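Local coordinates for HIAXHD3 (Humicola insolens, PDB 3ZXK), which hydrolyses alpha-L-arabinofuranose side chains as a GH43 arabinofuranosidase whose active site has been engineered to display endo-xylanase activity as well, at residues 8-13 and 296-301; 48-53 and 303-308; 418-423 and 443-448; 396-401 and 512-517. All blocks are in the same frame, centred on the assembly; numbering follows the deposited sequence.

Contact 1: 8-13 and 296-301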
# COMPACT_ATOMS: atom_id res chain seq x y z
N PHE A 8 21.28 0.87 10.37
CA PHE A 8 20.45 0.68 9.19
C PHE A 8 20.47 1.95 8.33
O PHE A 8 20.82 3.04 8.81
CB PHE A 8 19.00 0.38 9.56
CG PHE A 8 18.26 1.56 10.10
CD1 PHE A 8 18.35 1.89 11.45
CD2 PHE A 8 17.44 2.35 9.26
CE1 PHE A 8 17.67 3.00 11.96
CE2 PHE A 8 16.76 3.45 9.77
CZ PHE A 8 16.86 3.77 11.13
N THR A 9 20.09 1.78 7.06
CA THR A 9 19.98 2.89 6.12
C THR A 9 18.52 3.16 5.74
O THR A 9 17.69 2.24 5.65
CB THR A 9 20.84 2.64 4.86
OG1 THR A 9 20.38 1.46 4.19
CG2 THR A 9 22.31 2.47 5.25
N ASN A 10 18.21 4.43 5.55
CA ASN A 10 16.90 4.85 5.04
C ASN A 10 16.89 4.88 3.49
O ASN A 10 17.93 5.17 2.90
CB ASN A 10 16.58 6.24 5.58
CG ASN A 10 16.02 6.20 6.99
OD1 ASN A 10 15.05 5.47 7.27
ND2 ASN A 10 16.59 6.99 7.89
N PRO A 11 15.75 4.57 2.83
CA PRO A 11 14.49 4.17 3.43
C PRO A 11 14.52 2.73 3.96
O PRO A 11 15.34 1.90 3.51
CB PRO A 11 13.49 4.32 2.28
CG PRO A 11 14.31 3.98 1.08
CD PRO A 11 15.67 4.58 1.35
N VAL A 12 13.65 2.43 4.93
CA VAL A 12 13.66 1.08 5.49
C VAL A 12 12.96 0.05 4.60
O VAL A 12 13.31 -1.12 4.62
CB VAL A 12 13.15 1.04 6.94
CG1 VAL A 12 14.02 1.91 7.81
CG2 VAL A 12 11.68 1.48 7.03
N LEU A 13 12.03 0.51 3.77
CA LEU A 13 11.31 -0.38 2.86
C LEU A 13 11.03 0.45 1.63
O LEU A 13 10.36 1.48 1.73
CB LEU A 13 9.99 -0.85 3.49
CG LEU A 13 9.10 -1.73 2.59
CD1 LEU A 13 9.76 -3.02 2.15
CD2 LEU A 13 7.77 -2.00 3.27
N GLY A 296 21.88 18.53 10.64
CA GLY A 296 20.47 18.87 10.81
C GLY A 296 19.52 18.20 9.83
O GLY A 296 18.36 18.57 9.74
N ARG A 297 20.01 17.21 9.10
CA ARG A 297 19.19 16.45 8.17
C ARG A 297 18.59 15.22 8.85
O ARG A 297 19.08 14.77 9.88
CB ARG A 297 20.01 16.02 6.96
CG ARG A 297 20.65 17.16 6.21
CD ARG A 297 21.66 16.67 5.17
NE ARG A 297 20.97 16.02 4.06
CZ ARG A 297 20.56 16.65 2.95
NH1 ARG A 297 20.75 17.95 2.80
NH2 ARG A 297 19.94 15.96 2.00
N TRP A 298 17.51 14.71 8.29
CA TRP A 298 17.05 13.37 8.61
C TRP A 298 18.12 12.45 8.11
O TRP A 298 18.44 12.43 6.92
CB TRP A 298 15.73 13.10 7.91
CG TRP A 298 15.03 11.85 8.38
CD1 TRP A 298 15.49 10.54 8.33
CD2 TRP A 298 13.70 11.78 8.96
NE1 TRP A 298 14.55 9.68 8.86
CE2 TRP A 298 13.44 10.37 9.23
CE3 TRP A 298 12.72 12.72 9.26
CZ2 TRP A 298 12.25 9.94 9.82
CZ3 TRP A 298 11.53 12.28 9.85
CH2 TRP A 298 11.30 10.93 10.13
N GLY A 299 18.72 11.70 9.02
CA GLY A 299 19.93 10.95 8.70
C GLY A 299 19.73 9.81 7.72
O GLY A 299 18.68 9.16 7.70
N THR A 300 20.75 9.56 6.91
CA THR A 300 20.71 8.42 5.98
C THR A 300 20.93 7.09 6.70
O THR A 300 20.45 6.04 6.25
CB THR A 300 21.74 8.61 4.85
OG1 THR A 300 23.04 8.74 5.42
CG2 THR A 300 21.44 9.88 4.05
N SER A 301 21.63 7.13 7.84
CA SER A 301 21.79 5.93 8.67
C SER A 301 21.72 6.26 10.14
O SER A 301 22.13 7.34 10.59
CB SER A 301 23.12 5.21 8.38
OG SER A 301 24.20 6.01 8.80
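Thr-9 and Ser-301 face each other as an antiparallel, non-hydrogen-bonded pair, with their CA atoms 4.4 Å apart. One residue further on, Asn-10 N donates to Thr-300 O over 2.8 Å in a nearly straight bond (165°). Thr-300 O also meets Thr-9 CA at 3.2 Å, so one carbonyl receives both an N-H and a CA-H. A second CA-H contact, from Ser-301 CA to Phe-8 O, continues the pairing.

The side chain of Asn-10 then adds what the backbone alone could not. Its CG stands beside the backbone N (chi1 -82°), and ND2 donates to Gly-299 O at 3.0 Å, nearly along the C=O axis and with the oxygen in the amide plane. OD1 accepts from Val-277 N of strand 273-282; with both ends engaged, the amide has its flip fixed. ND2 also lies at the edge of the Trp-298 indole, 3.5 Å from NE1, the two planes turned 67° apart. NE1 itself makes a weak bond to Val-277 O.

Such a meeting of the N-terminal strand with the chain that follows the last blade, both packed on that blade, suits the five-bladed beta-propeller of family GH43.

Contact 2: 48-53 and 303-308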
# COMPACT_ATOMS: atom_id res chain seq x y z
N TYR A 48 10.77 -6.90 13.49
CA TYR A 48 11.33 -7.05 14.83
C TYR A 48 12.25 -5.89 15.18
O TYR A 48 12.68 -5.75 16.34
CB TYR A 48 12.07 -8.38 14.97
CG TYR A 48 11.19 -9.59 14.87
CD1 TYR A 48 10.39 -9.98 15.95
CD2 TYR A 48 11.15 -10.37 13.69
CE1 TYR A 48 9.59 -11.12 15.86
CE2 TYR A 48 10.34 -11.50 13.60
CZ TYR A 48 9.57 -11.86 14.69
OH TYR A 48 8.77 -12.98 14.61
N ASP A 49 12.55 -5.03 14.20
CA ASP A 49 13.54 -3.98 14.38
C ASP A 49 13.21 -2.62 13.76
O ASP A 49 14.05 -1.75 13.82
CB ASP A 49 14.92 -4.46 13.86
CG ASP A 49 14.90 -4.85 12.38
OD1 ASP A 49 13.86 -4.64 11.70
OD2 ASP A 49 15.92 -5.40 11.90
N LEU A 50 11.98 -2.45 13.25
CA LEU A 50 11.54 -1.25 12.51
C LEU A 50 12.21 -1.05 11.17
O LEU A 50 11.92 -0.08 10.46
CB LEU A 50 11.66 0.04 13.34
CG LEU A 50 10.74 0.22 14.54
CD1 LEU A 50 11.13 1.45 15.34
CD2 LEU A 50 9.30 0.32 14.08
N VAL A 51 13.05 -2.01 10.78
CA VAL A 51 13.86 -1.86 9.58
C VAL A 51 13.53 -2.89 8.50
O VAL A 51 13.36 -2.53 7.35
CB VAL A 51 15.35 -1.90 9.94
CG1 VAL A 51 16.23 -1.95 8.71
CG2 VAL A 51 15.69 -0.72 10.83
N HIS A 52 13.44 -4.16 8.87
CA HIS A 52 13.13 -5.21 7.91
C HIS A 52 11.70 -5.63 8.09
O HIS A 52 11.33 -6.20 9.12
CB HIS A 52 14.08 -6.38 8.13
CG HIS A 52 15.53 -6.00 8.02
ND1 HIS A 52 16.31 -5.75 9.09
CD2 HIS A 52 16.34 -5.79 6.90
CE1 HIS A 52 17.56 -5.44 8.68
NE2 HIS A 52 17.58 -5.46 7.34
N TRP A 53 10.88 -5.33 7.09
CA TRP A 53 9.43 -5.49 7.16
C TRP A 53 8.99 -6.59 6.23
O TRP A 53 9.54 -6.71 5.11
CB TRP A 53 8.74 -4.21 6.76
CG TRP A 53 9.00 -3.09 7.71
CD1 TRP A 53 10.00 -2.13 7.64
CD2 TRP A 53 8.25 -2.80 8.91
NE1 TRP A 53 9.90 -1.25 8.69
CE2 TRP A 53 8.86 -1.61 9.51
CE3 TRP A 53 7.14 -3.37 9.54
CZ2 TRP A 53 8.38 -1.04 10.68
CZ3 TRP A 53 6.68 -2.80 10.73
CH2 TRP A 53 7.27 -1.66 11.28
N PRO A 303 21.62 4.09 14.35
CA PRO A 303 21.72 2.80 15.06
C PRO A 303 20.44 1.96 14.93
O PRO A 303 19.33 2.49 14.84
CB PRO A 303 21.92 3.22 16.52
CG PRO A 303 22.54 4.60 16.43
CD PRO A 303 21.85 5.24 15.24
N ILE A 304 20.62 0.65 14.93
CA ILE A 304 19.49 -0.25 14.77
C ILE A 304 18.56 -0.10 16.00
O ILE A 304 19.01 -0.06 17.12
CB ILE A 304 19.98 -1.71 14.54
CG1 ILE A 304 18.85 -2.58 13.98
CG2 ILE A 304 20.64 -2.28 15.80
CD1 ILE A 304 18.55 -2.30 12.53
N PRO A 305 17.24 0.01 15.79
CA PRO A 305 16.38 0.27 16.96
C PRO A 305 16.29 -0.88 17.94
O PRO A 305 16.02 -0.66 19.13
CB PRO A 305 15.01 0.58 16.31
CG PRO A 305 15.37 1.11 14.93
CD PRO A 305 16.55 0.26 14.51
N VAL A 306 16.49 -2.10 17.46
CA VAL A 306 16.51 -3.28 18.31
C VAL A 306 17.75 -4.09 18.00
O VAL A 306 18.00 -4.39 16.84
CB VAL A 306 15.23 -4.15 18.13
CG1 VAL A 306 15.32 -5.46 18.91
CG2 VAL A 306 14.02 -3.36 18.59
N ARG A 307 18.51 -4.43 19.05
CA ARG A 307 19.78 -5.17 18.91
C ARG A 307 19.50 -6.65 19.03
O ARG A 307 18.70 -7.07 19.86
CB ARG A 307 20.82 -4.71 19.96
CG ARG A 307 21.22 -3.24 19.76
CD ARG A 307 21.76 -2.57 21.03
NE ARG A 307 20.73 -2.41 22.05
CZ ARG A 307 19.84 -1.43 22.09
NH1 ARG A 307 19.79 -0.49 21.15
NH2 ARG A 307 18.97 -1.41 23.09
N GLY A 308 20.16 -7.45 18.19
CA GLY A 308 19.99 -8.91 18.21
C GLY A 308 18.55 -9.32 17.94
O GLY A 308 18.04 -10.26 18.54
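Asp-49 OD1, on a side chain packed against Ile-304, accepts from two successive backbone amides, Val-51 N and His-52 N, each at 2.9 Å. The first bond makes an Asx turn and the second an Asx motif, which together shape the loop between strands 41-47 and 54-58 in the first propeller blade. The two donors do not approach alike: Val-51 N comes from above the carboxylate plane, 53° out of it, whereas His-52 N arrives on the syn side and closer to that plane. The other oxygen, OD2, uses its syn lone pair to accept from His-52 ND1 at 2.9 Å, and lies in the plane of the imidazole. Chi1 of 59° sets CG between the backbone N and carbonyl carbon, and three N-H groups of the same loop then hold the rotation of the carboxylate.

A turn fixed in this way can offer apolar groups to a distant part of the chain. No hydrogen bond joins 48-53 to 303-308; packing does the work. Pro-305 fits against the turn, its CD 3.3 Å from Asp-49 O and its CB touching Leu-50 CD1. Val-306 brings CB to within 3.5 Å of Tyr-48 O, and Phe-29 of strand 28-32 lies against both Leu-50 and Val-306. Phe-8 covers Val-51, Ile-304 and Pro-305 together. Ile-304 CD1 meets two groups of the turn, 3.7 Å from Val-51 CG2 and 4.1 Å from Asp-49 OD2, its side chain crossing that of Val-51 at about a right angle.

Contact 3: 418-423 and 443-448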
# COMPACT_ATOMS: atom_id res chain seq x y z
N GLU A 418 -5.06 -15.91 -34.82
CA GLU A 418 -3.70 -15.36 -34.63
C GLU A 418 -3.50 -14.90 -33.19
O GLU A 418 -4.29 -14.11 -32.70
CB GLU A 418 -3.40 -14.16 -35.60
CG GLU A 418 -4.19 -12.82 -35.43
CD GLU A 418 -3.41 -11.54 -35.83
OE1 GLU A 418 -2.17 -11.54 -35.68
OE2 GLU A 418 -4.04 -10.51 -36.26
N ALA A 419 -2.45 -15.37 -32.52
CA ALA A 419 -2.00 -14.74 -31.28
C ALA A 419 -0.66 -14.09 -31.55
O ALA A 419 0.23 -14.68 -32.19
CB ALA A 419 -1.86 -15.74 -30.15
N ARG A 420 -0.52 -12.85 -31.10
CA ARG A 420 0.74 -12.16 -31.28
C ARG A 420 1.06 -11.27 -30.11
O ARG A 420 0.17 -10.78 -29.39
CB ARG A 420 0.75 -11.36 -32.56
CG ARG A 420 0.03 -10.04 -32.47
CD ARG A 420 0.26 -9.24 -33.72
NE ARG A 420 -0.18 -7.86 -33.62
CZ ARG A 420 -1.44 -7.46 -33.75
NH1 ARG A 420 -2.45 -8.32 -33.96
NH2 ARG A 420 -1.70 -6.17 -33.68
N ILE A 421 2.35 -11.05 -29.93
CA ILE A 421 2.83 -10.15 -28.90
C ILE A 421 2.73 -8.71 -29.36
O ILE A 421 3.04 -8.42 -30.52
CB ILE A 421 4.29 -10.49 -28.51
CG1 ILE A 421 4.34 -11.96 -28.11
CG2 ILE A 421 4.80 -9.61 -27.38
CD1 ILE A 421 5.73 -12.52 -28.02
N VAL A 422 2.27 -7.83 -28.48
CA VAL A 422 2.17 -6.40 -28.72
C VAL A 422 2.70 -5.62 -27.51
O VAL A 422 2.68 -6.13 -26.37
CB VAL A 422 0.70 -5.95 -29.01
CG1 VAL A 422 0.17 -6.57 -30.30
CG2 VAL A 422 -0.21 -6.29 -27.84
N MET A 423 3.17 -4.41 -27.76
CA MET A 423 3.45 -3.46 -26.70
C MET A 423 2.51 -2.27 -26.92
O MET A 423 2.48 -1.73 -28.00
CB MET A 423 4.95 -3.06 -26.69
CG MET A 423 5.36 -2.16 -25.54
SD MET A 423 5.02 -0.41 -25.87
CE MET A 423 5.61 0.44 -24.40
N ALA A 443 2.10 0.33 -29.88
CA ALA A 443 3.29 1.09 -30.21
C ALA A 443 4.27 0.22 -30.97
O ALA A 443 5.07 0.72 -31.74
CB ALA A 443 3.93 1.64 -28.93
N ALA A 444 4.20 -1.09 -30.75
CA ALA A 444 5.03 -2.04 -31.51
C ALA A 444 4.39 -3.42 -31.55
O ALA A 444 3.81 -3.87 -30.57
CB ALA A 444 6.44 -2.15 -30.95
N ASN A 445 4.50 -4.08 -32.69
CA ASN A 445 4.10 -5.48 -32.82
C ASN A 445 5.30 -6.39 -32.70
O ASN A 445 6.35 -6.20 -33.36
CB ASN A 445 3.40 -5.74 -34.17
CG ASN A 445 2.05 -5.04 -34.25
OD1 ASN A 445 1.09 -5.46 -33.63
ND2 ASN A 445 2.00 -3.95 -34.99
N GLY A 446 5.14 -7.40 -31.85
CA GLY A 446 6.09 -8.50 -31.80
C GLY A 446 5.59 -9.63 -32.69
O GLY A 446 4.68 -9.42 -33.51
N PRO A 447 6.15 -10.81 -32.52
CA PRO A 447 5.84 -11.91 -33.43
C PRO A 447 4.51 -12.61 -33.15
O PRO A 447 3.95 -12.51 -32.03
CB PRO A 447 6.96 -12.91 -33.14
CG PRO A 447 7.31 -12.67 -31.71
CD PRO A 447 7.12 -11.19 -31.48
N VAL A 448 4.04 -13.34 -34.16
CA VAL A 448 2.96 -14.30 -34.02
C VAL A 448 3.56 -15.47 -33.27
O VAL A 448 4.69 -15.88 -33.54
CB VAL A 448 2.45 -14.76 -35.41
CG1 VAL A 448 1.55 -15.99 -35.30
CG2 VAL A 448 1.73 -13.61 -36.10
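Arg-420 and Asn-445 reach each other across two antiparallel strands, and the guanidinium grips the amide side-on: NE at 2.7 Å and NH2 at 2.9 Å both donate to Asn-445 OD1. The oxygen sits at the guanidinium edge, in its plane, but the two flat groups are turned 46° apart, and both nitrogens approach OD1 from the same face of the amide. The arginine chain, extended from CG to NE, rises from the sheet, and its head meets Asn-445, which is not its direct partner in register. Its remaining nitrogen, NH1, forms a long salt bridge with Glu-418 OE2 (3.6 Å) and a hydrogen bond with Gln-415 OE1. Val-422 lies alongside Asn-445, pointing the same way, its CG1 3.6 Å from OD1.

The opposite face is apolar. Ile-421 crosses Pro-447 obliquely, CD1 resting 4.0 Å from the ring carbon CD. Met-423, bent at chi2 (-83°), brings SD within 3.8 Å of Ala-443 CB. Leu-492 and Pro-494 of strand 490-497 pack against this side.

Beneath these side chains the pairing is irregular. Register slips by one between Arg-420 and Val-422, which makes one beta bulge. A second, of the classic kind, sets Ala-443 and Ala-444 together opposite Met-423, whose O accepts from both amides, with the Ala-443 N bond the shorter at 2.8 Å. Both bulges lie in the hairpin of strands 418-429 and 436-448, at one margin of a sheet in the C-terminal concanavalin A-like beta-sandwich.

Contact 4: 396-401 and 512-517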
# COMPACT_ATOMS: atom_id res chain seq x y z
N ASP A 396 -9.40 -11.48 -27.10
CA ASP A 396 -8.80 -11.40 -25.77
C ASP A 396 -7.47 -10.65 -25.79
O ASP A 396 -6.73 -10.65 -26.81
CB ASP A 396 -8.58 -12.79 -25.17
CG ASP A 396 -9.90 -13.50 -24.78
OD1 ASP A 396 -10.96 -12.89 -24.92
OD2 ASP A 396 -9.86 -14.70 -24.40
N ARG A 397 -7.22 -9.94 -24.70
CA ARG A 397 -6.00 -9.18 -24.52
C ARG A 397 -5.49 -9.53 -23.11
O ARG A 397 -6.20 -9.36 -22.13
CB ARG A 397 -6.29 -7.68 -24.69
CG ARG A 397 -6.84 -7.29 -26.06
CD ARG A 397 -6.92 -5.80 -26.17
NE ARG A 397 -7.38 -5.46 -27.52
CZ ARG A 397 -7.73 -4.24 -27.90
NH1 ARG A 397 -7.64 -3.23 -27.02
NH2 ARG A 397 -8.17 -4.01 -29.14
N ALA A 398 -4.27 -10.02 -23.01
CA ALA A 398 -3.73 -10.39 -21.70
C ALA A 398 -2.26 -9.98 -21.64
O ALA A 398 -1.62 -9.82 -22.70
CB ALA A 398 -3.87 -11.89 -21.49
N GLY A 399 -1.74 -9.74 -20.44
CA GLY A 399 -0.31 -9.42 -20.33
C GLY A 399 0.18 -8.82 -19.04
O GLY A 399 -0.48 -8.89 -18.01
N ALA A 400 1.34 -8.19 -19.15
CA ALA A 400 2.03 -7.62 -18.02
C ALA A 400 2.01 -6.09 -18.16
O ALA A 400 2.51 -5.54 -19.13
CB ALA A 400 3.46 -8.16 -17.92
N VAL A 401 1.38 -5.44 -17.19
CA VAL A 401 1.16 -4.03 -17.22
C VAL A 401 1.96 -3.30 -16.14
O VAL A 401 2.10 -3.77 -14.99
CB VAL A 401 -0.36 -3.71 -17.15
CG1 VAL A 401 -1.01 -4.33 -15.87
CG2 VAL A 401 -0.64 -2.19 -17.26
N VAL A 512 -0.78 -8.14 -13.85
CA VAL A 512 -1.16 -9.06 -14.92
C VAL A 512 -2.66 -8.92 -15.13
O VAL A 512 -3.43 -8.80 -14.16
CB VAL A 512 -0.72 -10.52 -14.62
CG1 VAL A 512 -1.21 -11.03 -13.27
CG2 VAL A 512 -1.12 -11.43 -15.79
N PHE A 513 -3.07 -8.87 -16.39
CA PHE A 513 -4.48 -8.65 -16.76
C PHE A 513 -4.92 -9.64 -17.82
O PHE A 513 -4.10 -10.23 -18.53
CB PHE A 513 -4.69 -7.22 -17.26
CG PHE A 513 -3.98 -6.92 -18.58
CD1 PHE A 513 -2.65 -6.49 -18.59
CD2 PHE A 513 -4.63 -7.10 -19.81
CE1 PHE A 513 -2.00 -6.21 -19.79
CE2 PHE A 513 -4.00 -6.80 -21.00
CZ PHE A 513 -2.67 -6.39 -20.99
N ASN A 514 -6.22 -9.76 -17.96
CA ASN A 514 -6.81 -10.57 -19.01
C ASN A 514 -8.26 -10.11 -19.17
O ASN A 514 -9.05 -10.18 -18.23
CB ASN A 514 -6.75 -12.05 -18.67
CG ASN A 514 -7.25 -12.91 -19.81
OD1 ASN A 514 -7.21 -12.48 -20.96
ND2 ASN A 514 -7.70 -14.11 -19.49
N PHE A 515 -8.59 -9.55 -20.34
CA PHE A 515 -9.97 -9.14 -20.63
C PHE A 515 -10.30 -9.42 -22.09
O PHE A 515 -9.41 -9.83 -22.86
CB PHE A 515 -10.24 -7.67 -20.25
CG PHE A 515 -9.44 -6.66 -21.03
CD1 PHE A 515 -8.17 -6.27 -20.60
CD2 PHE A 515 -9.96 -6.08 -22.18
CE1 PHE A 515 -7.43 -5.34 -21.32
CE2 PHE A 515 -9.22 -5.16 -22.91
CZ PHE A 515 -7.96 -4.76 -22.48
N SER A 516 -11.56 -9.21 -22.46
CA SER A 516 -11.90 -9.40 -23.86
C SER A 516 -12.61 -8.23 -24.47
O SER A 516 -13.30 -7.46 -23.82
CB SER A 516 -12.71 -10.67 -24.12
OG SER A 516 -12.89 -10.88 -25.53
N THR A 517 -12.35 -8.07 -25.76
CA THR A 517 -13.03 -7.02 -26.51
C THR A 517 -14.32 -7.53 -27.17
O THR A 517 -15.11 -6.74 -27.64
CB THR A 517 -12.11 -6.40 -27.56
OG1 THR A 517 -11.70 -7.41 -28.48
CG2 THR A 517 -10.86 -5.80 -26.87
O HOH W 1 -7.85 -14.83 -22.39
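Arg-397 and Phe-515 form an antiparallel hydrogen-bonded pair, and the arginine side chain uses both this partner and the residue after next: the stem lies on Phe-515, and from CD outward the chain meets Thr-517. CB sits over the Phe-515 ring, 4.3 Å from its centroid and 20° off the normal, a CH-pi contact. The chain then runs extended, and CD touches both Phe-515 CZ (4.0 Å) and Thr-517 CG2. At the tip, NE and CZ meet that same methyl, which lies over one guanidinium face; Trp-413 adds a cation-pi partner.

Phe-513 packs the neighbouring pair more closely. Chi1 of 67° sets its CG between the backbone N and carbonyl carbon. The ring lies across Gly-399, whose N is 3.5 Å above the ring plane, over its centre, while Val-401 CG1 is 3.8 Å from Phe-513 CD1. Paired amide bonds link Arg-397 with Phe-515 and Gly-399 with Phe-513. On the other face, a water donates to Asp-396 OD2 and Asn-514 OD1, 2.8 Å from each; Arg-393 N also binds OD2, and Leu-356 O takes Asn-514 ND2.

Strands 396-403 and 509-516 lie inside their sheet, flanked by strands 406-415 and 372-375. The Ala-398 and Val-512 face packs on strands 380-388 and 523-533 of the second sheet, whereas Tyr-409 and the loop residue Leu-365 lie against the phenylalanine side.

Read from the N terminus, the chain opens contact 1 at 8-13 and contact 2 at 48-53 before closing them in the same order, at 296-301 and 303-308. The two therefore cross, and each encloses most of the propeller; they touch where Phe-8 packs on Val-51. Together they fasten the N-terminal strand and a first-blade loop to the chain that leaves the last blade. The chain then enters the beta-sandwich, where contact 4 opens at 396-401. Contact 3 closes its local hairpin inside that loop, and contact 4 closes only at 512-517. Both belong to one sheet, their centres about 13 Å apart, while the centres of contacts 1 and 4 lie about 40 Å apart.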